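Local structure of dihydropteroate synthase (Clostridioides difficile, 6PZ2) at residues Asn122-Ile127 / Met165-Lys170; Val134-Asn139 / Asp155-Ser160; Glu229-Thr234 / Tyr252-Ala257; Leu237-Gly242 / Met260-Tyr265. The protein catalyses, as a dihydropteroate synthase of folate biosynthesis, the joining of a pterin diphosphate to 4-aminobenzoate, and is seen here with pteroic acid bound. One frame throughout, in Å; residues are numbered along the deposited sequence.

Contact 1: residues Asn122-Ile127 / Met165-Lys170; sequences NMASVI and MSCGVK
C167 lays its side chain against the first turn of helix 123-129, at the point where helix 149-166 has just ended. Its SG stands anti to the carbonyl carbon, beside its own backbone N (chi1 -60°), and lies 3.8 Å from CB of A124. The CB of C167 rests on the backbone of the next residue, 3.8 Å from CA of S125. Small residues suit this place: A124 and S125 bring the two backbones close, with CA of S125 and CA of C167 5.2 Å apart, and the compact thiol lies against A124 CB and the S125 backbone.

Two residues on, the contact becomes mainly aliphatic. V169 is turned with CG1 anti to its backbone N (chi1 177°), while CG2, beside that N, is the nearer branch. CG2 of V169 meets CG2 of I127 at 3.7 Å, and the same valine methyl lies 3.8 Å from the carbonyl O of A124. In I127 it is the short branch that faces V169, whereas the longer CG1-CD1 arm leads away. The two beta-branched chains cross obliquely.

Between C167 and V169 the chain turns sharply at G168, the C-prime residue of a Schellman motif. Its N bonds to O of M165 at 2.8 Å, and V169 N reaches back to A164 O. The positive phi of 75° suits glycine, and the turn brings V169 round to the helix.

Around this contact, M123 and V126 pack on helix 97-105, and M123 and I127 both reach V111 of strand 110-113; the join therefore ties the C-terminal end of helix 149-166 to the preceding helix of the barrel.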
loop_
_atom_site.group_PDB
_atom_site.type_symbol
_atom_site.label_atom_id
_atom_site.label_comp_id
_atom_site.label_asym_id
_atom_site.label_seq_id
_atom_site.Cartn_x
_atom_site.Cartn_y
_atom_site.Cartn_z
ATOM N N ASN A 122 23.185 10.416 29.396
ATOM C CA ASN A 122 24.220 11.098 28.591
ATOM C C ASN A 122 23.876 11.223 27.102
ATOM O O ASN A 122 24.658 11.883 26.350
ATOM C CB ASN A 122 25.578 10.406 28.691
ATOM C CG ASN A 122 26.083 10.382 30.118
ATOM O OD1 ASN A 122 25.998 11.376 30.836
ATOM N ND2 ASN A 122 26.520 9.217 30.552
ATOM N N MET A 123 22.752 10.636 26.676
ATOM C CA MET A 123 22.527 10.469 25.241
ATOM C C MET A 123 22.353 11.840 24.592
ATOM O O MET A 123 22.931 12.081 23.555
ATOM C CB MET A 123 21.312 9.600 24.898
ATOM C CG MET A 123 21.104 9.490 23.387
ATOM S SD MET A 123 22.418 8.568 22.556
ATOM C CE MET A 123 21.858 6.921 22.978
ATOM N N ALA A 124 21.558 12.716 25.209
ATOM C CA ALA A 124 21.317 14.027 24.655
ATOM C C ALA A 124 22.630 14.779 24.466
ATOM O O ALA A 124 22.781 15.422 23.417
ATOM C CB ALA A 124 20.359 14.816 25.517
ATOM N N SER A 125 23.557 14.738 25.433
ATOM C CA SER A 125 24.768 15.587 25.280
ATOM C C SER A 125 25.720 14.962 24.257
ATOM O O SER A 125 26.410 15.688 23.519
ATOM C CB SER A 125 25.462 15.927 26.594
ATOM O OG SER A 125 25.701 14.779 27.374
ATOM N N VAL A 126 25.697 13.637 24.139
ATOM C CA VAL A 126 26.459 12.999 23.041
ATOM C C VAL A 126 25.941 13.492 21.688
ATOM O O VAL A 126 26.725 13.874 20.802
ATOM C CB VAL A 126 26.429 11.466 23.113
ATOM C CG1 VAL A 126 26.937 10.846 21.816
ATOM C CG2 VAL A 126 27.230 10.952 24.300
ATOM N N ILE A 127 24.621 13.579 21.540
ATOM C CA ILE A 127 24.079 13.977 20.225
ATOM C C ILE A 127 24.491 15.413 19.908
ATOM O O ILE A 127 24.874 15.736 18.757
ATOM C CB ILE A 127 22.553 13.742 20.156
ATOM C CG1 ILE A 127 22.267 12.244 19.987
ATOM C CG2 ILE A 127 21.915 14.557 19.038
ATOM C CD1 ILE A 127 21.033 11.790 20.691
ATOM N N MET A 165 17.284 19.946 23.497
ATOM C CA MET A 165 17.669 21.353 23.335
ATOM C C MET A 165 18.540 21.879 24.489
ATOM O O MET A 165 19.428 22.702 24.268
ATOM C CB MET A 165 16.430 22.234 23.256
ATOM C CG MET A 165 16.500 23.087 22.031
ATOM S SD MET A 165 15.280 22.455 20.925
ATOM C CE MET A 165 13.823 22.913 21.868
ATOM N N SER A 166 18.304 21.395 25.701
ATOM C CA SER A 166 19.094 21.831 26.834
ATOM C C SER A 166 20.558 21.437 26.629
ATOM O O SER A 166 21.425 22.028 27.269
ATOM C CB SER A 166 18.553 21.269 28.124
ATOM O OG SER A 166 18.629 19.852 28.116
ATOM N N CYS A 167 20.822 20.468 25.744
ATOM C CA CYS A 167 22.181 20.037 25.479
ATOM C C CYS A 167 22.645 20.577 24.130
ATOM O O CYS A 167 23.677 20.125 23.606
ATOM C CB CYS A 167 22.366 18.529 25.520
ATOM S SG CYS A 167 21.935 17.828 27.132
ATOM N N GLY A 168 21.946 21.580 23.636
ATOM C CA GLY A 168 22.402 22.276 22.394
ATOM C C GLY A 168 22.174 21.516 21.093
ATOM O O GLY A 168 22.770 21.880 20.065
ATOM N N VAL A 169 21.271 20.525 21.080
ATOM C CA VAL A 169 20.883 19.879 19.827
ATOM C C VAL A 169 20.047 20.860 18.995
ATOM O O VAL A 169 19.083 21.424 19.457
ATOM C CB VAL A 169 20.101 18.586 20.105
ATOM C CG1 VAL A 169 19.627 17.963 18.807
ATOM C CG2 VAL A 169 20.925 17.592 20.918
ATOM N N LYS A 170 20.385 21.078 17.744
ATOM C CA LYS A 170 19.537 21.943 16.913
ATOM C C LYS A 170 18.206 21.251 16.557
ATOM O O LYS A 170 18.113 20.030 16.347
ATOM C CB LYS A 170 20.335 22.363 15.678
ATOM C CG LYS A 170 21.413 23.391 15.982
ATOM C CD LYS A 170 22.284 23.724 14.806
ATOM C CE LYS A 170 23.302 22.639 14.524
ATOM N NZ LYS A 170 24.006 22.886 13.244
#

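Contact 2: residues Val134-Asn139 / Asp155-Ser160; sequences VCIMHN and DFFKVS. With PT1 (pteroic acid), chain K.
H138 points the edge of its imidazole at the face of F156, an edge-to-face (T-shaped) pair within the beta-alpha-beta unit formed by strand 133-137, helix 149-166 and strand 174-177 of the TIM barrel. The ring planes stand at 74°, and CD2 of H138 lies 3.6 Å from CG of F156, over the face but offset toward the rim. F156 holds CG anti to its backbone N (chi1 176°), and its ring lies by the end of the strand. There CE2 of F156 approaches O of M137 and CE1 approaches O of N139, both at 3.6 Å, as close carbon-oxygen contacts.

The tight part of the contact is deeper. CG2 of I136 sits 3.6 Å from CB of S160, whose small side chain lets the helix come close to the branched isoleucine. F157 bears on the strand backbone, its CE2 3.4 Å from O of I136, and reaches L176 on the next strand. Polar ends here are satisfied elsewhere: S160 OG bonds to G116 O and to R118, which also makes a cation-pi contact with F156, and H138 ND1 bonds to K184.

The outer side of the helix contrasts with this core. K158 and V159 are exposed and take no part in the packing, K158 being poorly ordered, while D155 forms a salt bridge with K147.

M137 points away from the helix, into the ligand pocket. Two residues earlier, C135 brings SG to 3.7 Å from N11 of pteroic acid, and SD of M137 lies 3.5 Å from the pterin atom N4.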
loop_
_atom_site.group_PDB
_atom_site.type_symbol
_atom_site.label_atom_id
_atom_site.label_comp_id
_atom_site.label_asym_id
_atom_site.label_seq_id
_atom_site.Cartn_x
_atom_site.Cartn_y
_atom_site.Cartn_z
ATOM N N VAL A 134 19.172 12.884 15.309
ATOM C CA VAL A 134 18.607 11.899 16.202
ATOM C C VAL A 134 17.148 11.617 15.815
ATOM O O VAL A 134 16.352 12.513 15.507
ATOM C CB VAL A 134 18.738 12.345 17.668
ATOM C CG1 VAL A 134 18.186 13.735 17.914
ATOM C CG2 VAL A 134 18.105 11.356 18.641
ATOM N N CYS A 135 16.811 10.339 15.907
ATOM C CA CYS A 135 15.460 9.918 15.908
ATOM C C CYS A 135 15.046 9.646 17.351
ATOM O O CYS A 135 15.541 8.729 17.988
ATOM C CB CYS A 135 15.250 8.672 15.053
ATOM S SG CYS A 135 13.535 8.073 15.049
ATOM N N ILE A 136 14.042 10.395 17.771
ATOM C CA ILE A 136 13.461 10.260 19.087
ATOM C C ILE A 136 12.182 9.443 18.965
ATOM O O ILE A 136 11.173 9.931 18.483
ATOM C CB ILE A 136 13.123 11.633 19.695
ATOM C CG1 ILE A 136 14.359 12.522 19.803
ATOM C CG2 ILE A 136 12.418 11.463 21.034
ATOM C CD1 ILE A 136 14.072 13.888 20.403
ATOM N N MET A 137 12.229 8.239 19.481
ATOM C CA MET A 137 11.136 7.347 19.358
ATOM C C MET A 137 10.386 7.257 20.692
ATOM O O MET A 137 11.015 7.196 21.727
ATOM C CB MET A 137 11.623 5.953 18.964
ATOM C CG MET A 137 10.498 5.050 18.494
ATOM S SD MET A 137 10.906 3.311 18.376
ATOM C CE MET A 137 10.604 2.794 20.069
ATOM N N HIS A 138 9.061 7.235 20.625
ATOM C CA HIS A 138 8.208 7.062 21.788
ATOM C C HIS A 138 8.307 5.619 22.274
ATOM O O HIS A 138 8.177 4.693 21.473
ATOM C CB HIS A 138 6.739 7.396 21.475
ATOM C CG HIS A 138 5.840 7.063 22.619
ATOM N ND1 HIS A 138 5.136 5.875 22.705
ATOM C CD2 HIS A 138 5.608 7.731 23.770
ATOM C CE1 HIS A 138 4.481 5.847 23.849
ATOM N NE2 HIS A 138 4.755 6.975 24.522
ATOM N N ASN A 139 8.413 5.405 23.585
ATOM C CA ASN A 139 8.477 4.036 24.120
ATOM C C ASN A 139 8.068 4.090 25.589
ATOM O O ASN A 139 8.248 5.116 26.193
ATOM C CB ASN A 139 9.911 3.494 24.037
ATOM C CG ASN A 139 10.064 2.006 24.251
ATOM O OD1 ASN A 139 9.122 1.304 24.635
ATOM N ND2 ASN A 139 11.246 1.506 23.935
ATOM N N ASP A 155 3.238 14.585 24.425
ATOM C CA ASP A 155 3.819 15.094 25.676
ATOM C C ASP A 155 5.256 14.562 25.831
ATOM O O ASP A 155 6.198 15.296 26.189
ATOM C CB ASP A 155 2.995 14.646 26.896
ATOM C CG ASP A 155 1.681 15.398 27.093
ATOM O OD1 ASP A 155 1.508 16.452 26.461
ATOM O OD2 ASP A 155 0.827 14.920 27.875
ATOM N N PHE A 156 5.401 13.261 25.564
ATOM C CA PHE A 156 6.673 12.576 25.642
ATOM C C PHE A 156 7.662 13.220 24.670
ATOM O O PHE A 156 8.784 13.514 25.060
ATOM C CB PHE A 156 6.479 11.097 25.329
ATOM C CG PHE A 156 7.733 10.268 25.270
ATOM C CD1 PHE A 156 8.040 9.393 26.304
ATOM C CD2 PHE A 156 8.565 10.325 24.162
ATOM C CE1 PHE A 156 9.191 8.626 26.241
ATOM C CE2 PHE A 156 9.727 9.569 24.110
ATOM C CZ PHE A 156 10.035 8.717 25.146
ATOM N N PHE A 157 7.224 13.497 23.445
ATOM C CA PHE A 157 8.130 14.140 22.502
ATOM C C PHE A 157 8.566 15.519 23.001
ATOM O O PHE A 157 9.696 15.919 22.766
ATOM C CB PHE A 157 7.500 14.282 21.115
ATOM C CG PHE A 157 7.342 12.984 20.371
ATOM C CD1 PHE A 157 6.289 12.810 19.489
ATOM C CD2 PHE A 157 8.264 11.962 20.512
ATOM C CE1 PHE A 157 6.145 11.633 18.773
ATOM C CE2 PHE A 157 8.135 10.793 19.782
ATOM C CZ PHE A 157 7.077 10.630 18.921
ATOM N N LYS A 158 7.664 16.247 23.643
ATOM C CA LYS A 158 7.956 17.594 24.078
ATOM C C LYS A 158 9.067 17.566 25.123
ATOM O O LYS A 158 9.994 18.355 25.080
ATOM C CB LYS A 158 6.743 18.266 24.725
ATOM C CG LYS A 158 6.199 19.459 23.958
ATOM C CD LYS A 158 5.841 19.163 22.509
ATOM C CE LYS A 158 4.993 20.259 21.902
ATOM N NZ LYS A 158 3.631 20.242 22.487
ATOM N N VAL A 159 8.946 16.647 26.057
ATOM C CA VAL A 159 9.965 16.506 27.082
ATOM C C VAL A 159 11.317 16.092 26.471
ATOM O O VAL A 159 12.349 16.648 26.834
ATOM C CB VAL A 159 9.508 15.477 28.130
ATOM C CG1 VAL A 159 10.657 15.087 29.043
ATOM C CG2 VAL A 159 8.304 15.989 28.914
ATOM N N SER A 160 11.331 15.083 25.601
ATOM C CA SER A 160 12.566 14.610 24.964
ATOM C C SER A 160 13.162 15.730 24.107
ATOM O O SER A 160 14.373 15.881 24.063
ATOM C CB SER A 160 12.334 13.349 24.157
ATOM O OG SER A 160 11.861 12.301 25.006
HETATM C C2 PT1 K . 10.979 1.518 15.049
HETATM C C3 PT1 K . 11.875 0.430 15.404
HETATM C C5 PT1 K . 13.272 0.833 15.571
HETATM N N6 PT1 K . 11.513 -0.871 15.559
HETATM C C7 PT1 K . 12.720 3.071 15.114
HETATM N N9 PT1 K . 13.603 2.117 15.440
HETATM C C10 PT1 K . 12.432 -1.788 15.904
HETATM N N11 PT1 K . 13.108 4.351 14.959
HETATM C C12 PT1 K . 13.763 -1.402 16.105
HETATM C C21 PT1 K . 6.515 -6.633 17.363
HETATM O O22 PT1 K . 5.502 -6.251 17.970
HETATM O O1 PT1 K . 9.668 1.301 14.858
HETATM N N4 PT1 K . 11.417 2.788 14.945
HETATM N N8 PT1 K . 14.164 -0.126 15.899
HETATM C C13 PT1 K . 12.004 -3.226 16.108
HETATM N N14 PT1 K . 11.029 -3.253 17.192
HETATM C C15 PT1 K . 9.994 -4.121 17.228
HETATM C C16 PT1 K . 9.921 -5.249 16.401
HETATM C C17 PT1 K . 8.934 -3.836 18.080
HETATM C C18 PT1 K . 8.808 -6.081 16.477
HETATM C C19 PT1 K . 7.817 -4.663 18.153
HETATM C C20 PT1 K . 7.751 -5.783 17.340
HETATM O O23 PT1 K . 6.478 -7.690 16.730
#

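Contact 3: residues Glu229-Thr234 / Tyr252-Ala257; sequences EGTIAT and YENLMA
I232 spreads three of its side-chain carbons over one side of helix 251-265, overlapping E253, N254 and, about one turn further on, A257. CG2 of I232 meets CB of A257 at 3.6 Å, CD1 approaches CB of E253 at 4.1 Å, and CG1 lies 3.9 Å from OD1 of N254. CG1 is anti to the carbonyl carbon (chi1 -70°), which places CG2 anti to the backbone N and on the side of A257. A beta-branched aliphatic chain, with two arms that diverge at CB, suits a position touching two turns of the facing helix, and alanine suits the facing one, where its single methyl receives CG2.

N254 is the polar element of the contact. Its OD1 lies 3.7 Å from CG2 of T231, the two side chains crossing at about a right angle. This is packing, for the amide has its bonds elsewhere: OD1 accepts from T235 OG1, and ND2 donates to D250 O. Those bonds at both ends would fix the rotation of the amide while its oxygen lies against the methyl of T231.

E253 lends CB to the contact, but its carboxylate leads away.

The two helix segments run in roughly the same direction, their axes 37° apart and 9.7 Å at closest approach. Strand 245-248 lies between them in the chain, and T231 also touches T210 and S211 in the loop after strand 207-208. The second subunit covers part of this pair, with its own I232 packing against I232 and its M256 against E229.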
loop_
_atom_site.group_PDB
_atom_site.type_symbol
_atom_site.label_atom_id
_atom_site.label_comp_id
_atom_site.label_asym_id
_atom_site.label_seq_id
_atom_site.Cartn_x
_atom_site.Cartn_y
_atom_site.Cartn_z
ATOM N N GLU A 229 2.862 -7.305 2.452
ATOM C CA GLU A 229 1.862 -6.418 1.860
ATOM C C GLU A 229 1.208 -5.604 2.979
ATOM O O GLU A 229 0.853 -4.450 2.738
ATOM C CB GLU A 229 0.841 -6.979 0.857
ATOM C CG GLU A 229 0.642 -8.458 0.698
ATOM C CD GLU A 229 1.780 -9.342 0.231
ATOM O OE1 GLU A 229 2.286 -9.133 -0.888
ATOM O OE2 GLU A 229 2.129 -10.250 1.022
ATOM N N GLY A 230 1.146 -6.119 4.200
ATOM C CA GLY A 230 0.724 -5.285 5.333
ATOM C C GLY A 230 1.658 -4.111 5.582
ATOM O O GLY A 230 1.232 -2.982 5.872
ATOM N N THR A 231 2.958 -4.377 5.495
ATOM C CA THR A 231 3.935 -3.352 5.748
ATOM C C THR A 231 3.813 -2.282 4.655
ATOM O O THR A 231 3.830 -1.062 4.918
ATOM C CB THR A 231 5.340 -3.963 5.740
ATOM O OG1 THR A 231 5.413 -4.938 6.786
ATOM C CG2 THR A 231 6.409 -2.897 5.814
ATOM N N ILE A 232 3.665 -2.756 3.422
ATOM C CA ILE A 232 3.460 -1.800 2.306
ATOM C C ILE A 232 2.218 -0.953 2.572
ATOM O O ILE A 232 2.256 0.254 2.388
ATOM C CB ILE A 232 3.417 -2.518 0.947
ATOM C CG1 ILE A 232 4.812 -3.050 0.615
ATOM C CG2 ILE A 232 2.894 -1.595 -0.144
ATOM C CD1 ILE A 232 4.817 -3.897 -0.621
ATOM N N ALA A 233 1.165 -1.541 3.137
ATOM C CA ALA A 233 -0.005 -0.745 3.418
ATOM C C ALA A 233 0.336 0.370 4.412
ATOM O O ALA A 233 -0.076 1.536 4.216
ATOM C CB ALA A 233 -1.122 -1.621 3.934
ATOM N N THR A 234 1.095 0.037 5.464
ATOM C CA THR A 234 1.396 1.056 6.487
ATOM C C THR A 234 2.391 2.096 5.943
ATOM O O THR A 234 2.318 3.273 6.288
ATOM C CB THR A 234 1.936 0.408 7.766
ATOM O OG1 THR A 234 3.180 -0.211 7.451
ATOM C CG2 THR A 234 0.994 -0.638 8.331
ATOM N N TYR A 252 13.241 -2.492 -1.701
ATOM C CA TYR A 252 12.806 -2.226 -3.082
ATOM C C TYR A 252 11.277 -2.062 -3.145
ATOM O O TYR A 252 10.724 -1.080 -3.669
ATOM C CB TYR A 252 13.224 -3.384 -3.992
ATOM C CG TYR A 252 12.753 -3.222 -5.415
ATOM C CD1 TYR A 252 13.356 -2.284 -6.234
ATOM C CD2 TYR A 252 11.667 -3.933 -5.911
ATOM C CE1 TYR A 252 12.922 -2.097 -7.536
ATOM C CE2 TYR A 252 11.206 -3.746 -7.208
ATOM C CZ TYR A 252 11.864 -2.843 -8.024
ATOM O OH TYR A 252 11.461 -2.595 -9.296
ATOM N N GLU A 253 10.602 -3.030 -2.533
ATOM C CA GLU A 253 9.155 -3.092 -2.558
ATOM C C GLU A 253 8.584 -1.860 -1.859
ATOM O O GLU A 253 7.733 -1.166 -2.413
ATOM C CB GLU A 253 8.669 -4.395 -1.926
ATOM C CG GLU A 253 9.096 -5.626 -2.698
ATOM C CD GLU A 253 10.471 -6.178 -2.330
ATOM O OE1 GLU A 253 11.208 -5.572 -1.512
ATOM O OE2 GLU A 253 10.809 -7.230 -2.869
ATOM N N ASN A 254 9.090 -1.516 -0.680
ATOM C CA ASN A 254 8.570 -0.328 -0.024
ATOM C C ASN A 254 8.931 0.931 -0.826
ATOM O O ASN A 254 8.135 1.858 -0.854
ATOM C CB ASN A 254 9.044 -0.209 1.418
ATOM C CG ASN A 254 8.342 -1.208 2.319
ATOM O OD1 ASN A 254 7.233 -0.925 2.765
ATOM N ND2 ASN A 254 8.994 -2.334 2.572
ATOM N N LEU A 255 10.125 1.020 -1.398
ATOM C CA LEU A 255 10.443 2.231 -2.209
ATOM C C LEU A 255 9.455 2.383 -3.381
ATOM O O LEU A 255 8.995 3.509 -3.645
ATOM C CB LEU A 255 11.877 2.142 -2.733
ATOM C CG LEU A 255 12.347 3.299 -3.620
ATOM C CD1 LEU A 255 12.238 4.649 -2.944
ATOM C CD2 LEU A 255 13.787 3.088 -4.047
ATOM N N MET A 256 9.137 1.274 -4.070
ATOM C CA MET A 256 8.241 1.352 -5.242
ATOM C C MET A 256 6.868 1.874 -4.797
ATOM O O MET A 256 6.352 2.802 -5.396
ATOM C CB MET A 256 8.078 0.000 -5.951
ATOM C CG MET A 256 9.339 -0.545 -6.573
ATOM S SD MET A 256 10.090 0.670 -7.683
ATOM C CE MET A 256 11.477 1.312 -6.756
ATOM N N ALA A 257 6.307 1.362 -3.689
ATOM C CA ALA A 257 5.033 1.847 -3.161
ATOM C C ALA A 257 5.118 3.320 -2.731
ATOM O O ALA A 257 4.161 4.121 -2.891
ATOM C CB ALA A 257 4.617 0.949 -1.995
#

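Contact 4: residues Leu237-Gly242 / Met260-Tyr265; sequences LGIRDG and MTDAIY
Helices 228-240 and 251-265, which flank strand 245-248 along the chain, meet again near their C-terminal ends at the dimer interface. R240 lays its aliphatic part over one face of the Y265 ring: CD of R240 is 3.4 Å from CZ of Y265. The bend at chi2 places CD over the ring, the bend at chi3 sets NE, and the guanidinium and ring planes stand 38° apart. OH of Y265 lies over a face of the guanidinium, 3.0 Å from NH1 of R240, but the angle is poor for a hydrogen bond. NH1 of R240 instead forms a salt bridge with D241 of the second subunit. Arginine suits the place by offering methylenes to the tyrosine and a charged end to the other chain.

Further in, CG2 of I239 packs at 3.9 Å on CG2 of T261. CG2 of I239 also lies 3.7 Å from OD1 of D262, an oxygen held by T12 and R266. The T261 hydroxyl bonds to A257 O, and its methyl, anti to the backbone N, faces the isoleucine.

Just beyond this pairing of two outer helices of the barrel, the first helix ends in a Schellman motif, with G242 at positive phi (115°).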
loop_
_atom_site.group_PDB
_atom_site.type_symbol
_atom_site.label_atom_id
_atom_site.label_comp_id
_atom_site.label_asym_id
_atom_site.label_seq_id
_atom_site.Cartn_x
_atom_site.Cartn_y
_atom_site.Cartn_z
ATOM N N LEU A 237 0.001 4.506 3.828
ATOM C CA LEU A 237 -0.841 5.302 4.700
ATOM C C LEU A 237 0.011 6.295 5.494
ATOM O O LEU A 237 -0.404 7.446 5.722
ATOM C CB LEU A 237 -1.612 4.359 5.641
ATOM C CG LEU A 237 -2.588 3.425 4.927
ATOM C CD1 LEU A 237 -3.136 2.352 5.860
ATOM C CD2 LEU A 237 -3.739 4.209 4.317
ATOM N N GLY A 238 1.175 5.823 5.937
ATOM C CA GLY A 238 2.079 6.670 6.684
ATOM C C GLY A 238 2.472 7.872 5.861
ATOM O O GLY A 238 2.375 9.014 6.317
ATOM N N ILE A 239 2.883 7.639 4.634
ATOM C CA ILE A 239 3.327 8.773 3.805
ATOM C C ILE A 239 2.161 9.745 3.651
ATOM O O ILE A 239 2.324 10.927 3.792
ATOM C CB ILE A 239 3.796 8.332 2.415
ATOM C CG1 ILE A 239 5.050 7.463 2.520
ATOM C CG2 ILE A 239 4.011 9.557 1.518
ATOM C CD1 ILE A 239 5.276 6.576 1.309
ATOM N N ARG A 240 0.954 9.239 3.441
ATOM C CA ARG A 240 -0.173 10.137 3.263
ATOM C C ARG A 240 -0.358 10.963 4.540
ATOM O O ARG A 240 -0.693 12.142 4.450
ATOM C CB ARG A 240 -1.431 9.361 2.862
ATOM C CG ARG A 240 -2.728 9.991 3.342
ATOM C CD ARG A 240 -3.755 10.328 2.286
ATOM N NE ARG A 240 -4.723 9.265 2.231
ATOM C CZ ARG A 240 -5.951 9.355 1.740
ATOM N NH1 ARG A 240 -6.350 8.433 0.881
ATOM N NH2 ARG A 240 -6.797 10.271 2.168
ATOM N N ASP A 241 -0.103 10.359 5.704
ATOM C CA ASP A 241 -0.234 11.021 6.992
ATOM C C ASP A 241 0.975 11.909 7.362
ATOM O O ASP A 241 0.996 12.497 8.425
ATOM C CB ASP A 241 -0.461 9.936 8.046
ATOM C CG ASP A 241 -1.880 9.397 7.998
ATOM O OD1 ASP A 241 -2.777 10.238 7.811
ATOM O OD2 ASP A 241 -2.076 8.159 8.167
ATOM N N GLY A 242 2.008 12.019 6.538
ATOM C CA GLY A 242 3.089 12.952 6.793
ATOM C C GLY A 242 4.427 12.270 7.056
ATOM O O GLY A 242 5.428 12.978 7.296
ATOM N N MET A 260 4.888 5.667 -5.649
ATOM C CA MET A 260 3.552 5.767 -6.174
ATOM C C MET A 260 2.780 6.720 -5.270
ATOM O O MET A 260 2.124 7.631 -5.743
ATOM C CB MET A 260 2.868 4.395 -6.278
ATOM C CG MET A 260 1.556 4.432 -7.060
ATOM S SD MET A 260 1.825 4.962 -8.796
ATOM C CE MET A 260 0.386 5.987 -9.069
ATOM N N THR A 261 2.949 6.565 -3.961
ATOM C CA THR A 261 2.265 7.435 -3.034
ATOM C C THR A 261 2.797 8.871 -3.145
ATOM O O THR A 261 2.025 9.841 -3.091
ATOM C CB THR A 261 2.401 6.887 -1.606
ATOM O OG1 THR A 261 2.148 5.478 -1.582
ATOM C CG2 THR A 261 1.482 7.615 -0.666
ATOM N N ASP A 262 4.112 9.015 -3.284
ATOM C CA ASP A 262 4.700 10.365 -3.411
ATOM C C ASP A 262 4.073 11.056 -4.630
ATOM O O ASP A 262 3.749 12.236 -4.562
ATOM C CB ASP A 262 6.231 10.363 -3.593
ATOM C CG ASP A 262 7.033 9.938 -2.371
ATOM O OD1 ASP A 262 6.459 9.976 -1.242
ATOM O OD2 ASP A 262 8.207 9.523 -2.564
ATOM N N ALA A 263 3.905 10.329 -5.739
ATOM C CA ALA A 263 3.385 10.959 -6.984
ATOM C C ALA A 263 1.948 11.449 -6.780
ATOM O O ALA A 263 1.556 12.451 -7.338
ATOM C CB ALA A 263 3.478 9.983 -8.126
ATOM N N ILE A 264 1.183 10.813 -5.897
ATOM C CA ILE A 264 -0.197 11.235 -5.658
ATOM C C ILE A 264 -0.268 12.411 -4.664
ATOM O O ILE A 264 -1.090 13.294 -4.844
ATOM C CB ILE A 264 -1.027 10.026 -5.174
ATOM C CG1 ILE A 264 -1.093 8.919 -6.229
ATOM C CG2 ILE A 264 -2.419 10.439 -4.713
ATOM C CD1 ILE A 264 -1.584 7.588 -5.684
ATOM N N TYR A 265 0.517 12.449 -3.588
ATOM C CA TYR A 265 0.314 13.470 -2.551
ATOM C C TYR A 265 1.409 14.537 -2.476
ATOM O O TYR A 265 1.215 15.520 -1.801
ATOM C CB TYR A 265 0.258 12.825 -1.169
ATOM C CG TYR A 265 -0.956 11.950 -1.067
ATOM C CD1 TYR A 265 -2.214 12.508 -0.923
ATOM C CD2 TYR A 265 -0.858 10.596 -1.292
ATOM C CE1 TYR A 265 -3.355 11.721 -0.914
ATOM C CE2 TYR A 265 -1.988 9.800 -1.306
ATOM C CZ TYR A 265 -3.238 10.360 -1.115
ATOM O OH TYR A 265 -4.338 9.563 -1.070
#

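From the N terminus, helix 123-129 opens contact 1, and strand 133-137, next in the chain, opens contact 2. Helix 149-166 closes contact 2, and the turn after its C-terminal end closes contact 1, so the smaller loop lies within the larger; the two touch where CD1 of I127 meets CG2 of V134 at 3.6 Å. Contacts 3 and 4 come after both of these in the chain. Both join helix 228-240 to helix 251-265, and their segments alternate, so their loops cross. Contacts 1 and 3 lie on opposite sides of the chain's centre. Contacts 1 and 2 tie helix 149-166 and the turn after it to helix 123-129 and strand 133-137, whereas contacts 3 and 4 join the last two long helices beside the second subunit.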